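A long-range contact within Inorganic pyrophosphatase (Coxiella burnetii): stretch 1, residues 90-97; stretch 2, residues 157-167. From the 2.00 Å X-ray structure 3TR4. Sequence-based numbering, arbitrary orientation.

Stretch 1, residues 90-97: RALGIMKM
Stretch 2, residues 157-167: WEDKEAAKKEF

Residues 90-97 belong to a longer strand, extended except at Leu92, where psi is -30°. Residues 157 and 158 lie antiparallel beside it, their N-to-C directions 144° apart, before the chain turns into a helix that starts at Lys160, runs on past Phe167 and crosses the strand at 77°, its axis approaching to 5.8 Å. Ile94 and Glu158 make the hydrogen-bonded pair (CA-CA 5.2 Å): Ile94 N donates to Glu158 O at 3.0 Å, and Glu158 N to Ile94 O at 2.8 Å, both nearly straight. Met95 and Trp157 form the adjacent non-hydrogen-bonded pair, CA-CA 4.6 Å. Gly93 (phi/psi 177/-165) comes so close, CA to Glu158 O 3.4 Å, that an ideal CB would stand 2.7 Å from that oxygen, a clash. Asp159 (chi1 p) caps the helix, its OD1 accepting from Ala162 N at 3.0 Å; a short acidic side chain can fold back to an amide that the first turn leaves unpaired.

The helix rests on Ile94 (t, t), whose branched, apolar side chain fills the buried space beneath it. Its CG2 lies 3.8 Å from Ala162 CB, its CB 4.1 Å from Ala163 CB, and its CD1 4.0 Å from CB of Glu166 (t, p). Small alanines let the helix lie close: Ala163 CB also reaches Ala91 CB at 4.2 Å and Gly93 O at 3.6 Å. On the other sheet face, the flat indole of Trp157 (chi1 m, chi2 91°) takes the slim methylene of Met95, a selenomethionine (t, t, p): CB lies over the six-membered ring, 3.8 Å from its centroid, a CH-pi contact.

Two lysines carry amino groups on long aliphatic chains. Lys160 (t, t, t, p) donates from NZ to Ala91 O at 3.3 Å. Lys96 (m, m, t, t) packs its aliphatic part on that of Glu158 (m, m), CG to CG 3.5 Å, while its NZ donates to a water at 2.7 Å, which in turn donates weakly to Glu166 OE1 at 3.0 Å.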

# COMPACT_ATOMS: atom_id res chain seq x y z
N ARG B 90 -19.65 -9.91 17.87
CA ARG B 90 -20.22 -9.98 19.21
C ARG B 90 -19.78 -8.74 19.98
O ARG B 90 -18.63 -8.31 19.87
CB ARG B 90 -19.75 -11.26 19.92
CG ARG B 90 -18.24 -11.46 19.91
CD ARG B 90 -17.84 -12.80 20.50
NE ARG B 90 -16.39 -12.98 20.50
CZ ARG B 90 -15.59 -12.57 21.48
NH1 ARG B 90 -16.10 -11.96 22.54
NH2 ARG B 90 -14.28 -12.76 21.39
N ALA B 91 -20.69 -8.16 20.75
CA ALA B 91 -20.42 -6.91 21.45
C ALA B 91 -19.59 -7.07 22.73
O ALA B 91 -19.70 -8.08 23.43
CB ALA B 91 -21.71 -6.17 21.75
N LEU B 92 -18.77 -6.07 23.02
CA LEU B 92 -18.01 -6.02 24.26
C LEU B 92 -18.54 -4.90 25.14
O LEU B 92 -18.47 -4.96 26.36
CB LEU B 92 -16.54 -5.74 23.96
CG LEU B 92 -15.77 -6.80 23.16
CD1 LEU B 92 -14.35 -6.32 22.93
CD2 LEU B 92 -15.79 -8.14 23.89
N GLY B 93 -19.06 -3.86 24.50
CA GLY B 93 -19.53 -2.69 25.21
C GLY B 93 -20.00 -1.63 24.25
O GLY B 93 -20.21 -1.90 23.07
N ILE B 94 -20.16 -0.41 24.75
CA ILE B 94 -20.65 0.68 23.92
C ILE B 94 -19.97 1.99 24.29
O ILE B 94 -19.74 2.27 25.46
CB ILE B 94 -22.19 0.80 24.01
CG1 ILE B 94 -22.70 1.94 23.14
CG2 ILE B 94 -22.63 0.95 25.46
CD1 ILE B 94 -24.21 1.97 23.01
N MSE B 95 -19.62 2.77 23.28
CA MSE B 95 -19.06 4.09 23.50
C MSE B 95 -20.17 5.13 23.45
O MSE B 95 -20.78 5.35 22.40
CB MSE B 95 -18.00 4.40 22.44
CG MSE B 95 -17.18 5.64 22.72
SE MSE B 95 -16.07 6.14 21.21
CE MSE B 95 -17.49 6.80 20.03
N LYS B 96 -20.43 5.77 24.58
CA LYS B 96 -21.47 6.79 24.66
C LYS B 96 -20.94 8.12 24.14
O LYS B 96 -19.87 8.57 24.56
CB LYS B 96 -21.95 6.95 26.10
CG LYS B 96 -22.62 5.71 26.67
CD LYS B 96 -23.99 5.48 26.03
CE LYS B 96 -24.73 4.33 26.71
NZ LYS B 96 -26.12 4.18 26.20
N MSE B 97 -21.67 8.73 23.22
CA MSE B 97 -21.23 10.00 22.66
C MSE B 97 -22.40 10.77 22.07
O MSE B 97 -23.44 10.20 21.75
CB MSE B 97 -20.14 9.79 21.60
CG MSE B 97 -20.59 9.90 20.15
SE MSE B 97 -19.12 9.79 18.84
CE MSE B 97 -18.07 11.33 19.40
N TRP B 157 -17.29 4.92 28.26
CA TRP B 157 -17.59 3.55 27.84
C TRP B 157 -18.57 2.89 28.81
O TRP B 157 -18.42 2.99 30.02
CB TRP B 157 -16.31 2.72 27.78
CG TRP B 157 -15.34 3.22 26.77
CD1 TRP B 157 -14.33 4.12 26.97
CD2 TRP B 157 -15.27 2.85 25.39
NE1 TRP B 157 -13.65 4.34 25.80
CE2 TRP B 157 -14.20 3.57 24.81
CE3 TRP B 157 -16.01 1.98 24.58
CZ2 TRP B 157 -13.86 3.44 23.47
CZ3 TRP B 157 -15.67 1.86 23.25
CH2 TRP B 157 -14.60 2.58 22.71
N GLU B 158 -19.58 2.21 28.26
CA GLU B 158 -20.50 1.41 29.07
C GLU B 158 -20.34 -0.06 28.72
O GLU B 158 -19.70 -0.40 27.72
CB GLU B 158 -21.95 1.86 28.85
CG GLU B 158 -22.23 3.31 29.20
CD GLU B 158 -22.24 3.57 30.69
OE1 GLU B 158 -23.31 3.97 31.21
OE2 GLU B 158 -21.19 3.39 31.35
N ASP B 159 -20.93 -0.93 29.53
CA ASP B 159 -20.69 -2.37 29.43
C ASP B 159 -21.56 -3.10 28.41
O ASP B 159 -22.43 -2.50 27.76
CB ASP B 159 -20.80 -3.03 30.81
CG ASP B 159 -22.18 -2.86 31.43
OD1 ASP B 159 -23.18 -2.81 30.68
OD2 ASP B 159 -22.26 -2.79 32.67
N LYS B 160 -21.32 -4.40 28.29
CA LYS B 160 -22.02 -5.25 27.33
C LYS B 160 -23.54 -5.19 27.50
O LYS B 160 -24.28 -5.18 26.52
CB LYS B 160 -21.52 -6.69 27.45
CG LYS B 160 -22.09 -7.67 26.44
CD LYS B 160 -21.50 -9.06 26.69
CE LYS B 160 -22.26 -10.15 25.94
NZ LYS B 160 -22.21 -9.93 24.47
N GLU B 161 -24.00 -5.15 28.74
CA GLU B 161 -25.43 -5.04 29.02
C GLU B 161 -26.02 -3.75 28.44
O GLU B 161 -27.13 -3.75 27.91
CB GLU B 161 -25.71 -5.13 30.52
CG GLU B 161 -27.17 -4.91 30.89
CD GLU B 161 -28.10 -5.87 30.16
OE1 GLU B 161 -27.73 -7.05 30.00
OE2 GLU B 161 -29.20 -5.44 29.75
N ALA B 162 -25.27 -2.66 28.56
CA ALA B 162 -25.70 -1.39 27.97
C ALA B 162 -25.76 -1.51 26.45
O ALA B 162 -26.68 -0.99 25.82
CB ALA B 162 -24.77 -0.26 28.38
N ALA B 163 -24.78 -2.19 25.86
CA ALA B 163 -24.74 -2.36 24.41
C ALA B 163 -25.97 -3.14 23.96
O ALA B 163 -26.59 -2.81 22.94
CB ALA B 163 -23.46 -3.06 23.98
N LYS B 164 -26.31 -4.17 24.72
CA LYS B 164 -27.47 -5.01 24.43
C LYS B 164 -28.76 -4.20 24.44
O LYS B 164 -29.57 -4.31 23.52
CB LYS B 164 -27.55 -6.14 25.46
CG LYS B 164 -28.69 -7.12 25.23
CD LYS B 164 -28.53 -8.33 26.14
CE LYS B 164 -29.56 -9.40 25.83
NZ LYS B 164 -29.22 -10.69 26.49
N LYS B 165 -28.94 -3.39 25.47
CA LYS B 165 -30.12 -2.53 25.57
C LYS B 165 -30.30 -1.69 24.32
O LYS B 165 -31.35 -1.71 23.69
CB LYS B 165 -30.03 -1.62 26.80
CG LYS B 165 -30.26 -2.33 28.12
CD LYS B 165 -30.20 -1.34 29.27
CE LYS B 165 -31.17 -0.19 29.05
NZ LYS B 165 -31.10 0.82 30.15
N GLU B 166 -29.25 -0.95 23.96
CA GLU B 166 -29.28 -0.08 22.79
C GLU B 166 -29.53 -0.87 21.52
O GLU B 166 -30.28 -0.43 20.64
CB GLU B 166 -27.97 0.71 22.68
CG GLU B 166 -27.92 1.66 21.50
CD GLU B 166 -28.91 2.80 21.62
OE1 GLU B 166 -29.21 3.19 22.77
OE2 GLU B 166 -29.38 3.30 20.58
N PHE B 167 -28.90 -2.03 21.42
CA PHE B 167 -29.05 -2.91 20.27
C PHE B 167 -30.51 -3.33 20.10
O PHE B 167 -31.08 -3.19 19.02
CB PHE B 167 -28.14 -4.14 20.44
CG PHE B 167 -28.34 -5.20 19.39
CD1 PHE B 167 -27.75 -5.08 18.14
CD2 PHE B 167 -29.08 -6.34 19.66
CE1 PHE B 167 -27.92 -6.06 17.17
CE2 PHE B 167 -29.25 -7.33 18.71
CZ PHE B 167 -28.67 -7.19 17.46
O HOH W 1 -27.85 1.36 26.79
O HOH W 2 -26.61 4.47 23.58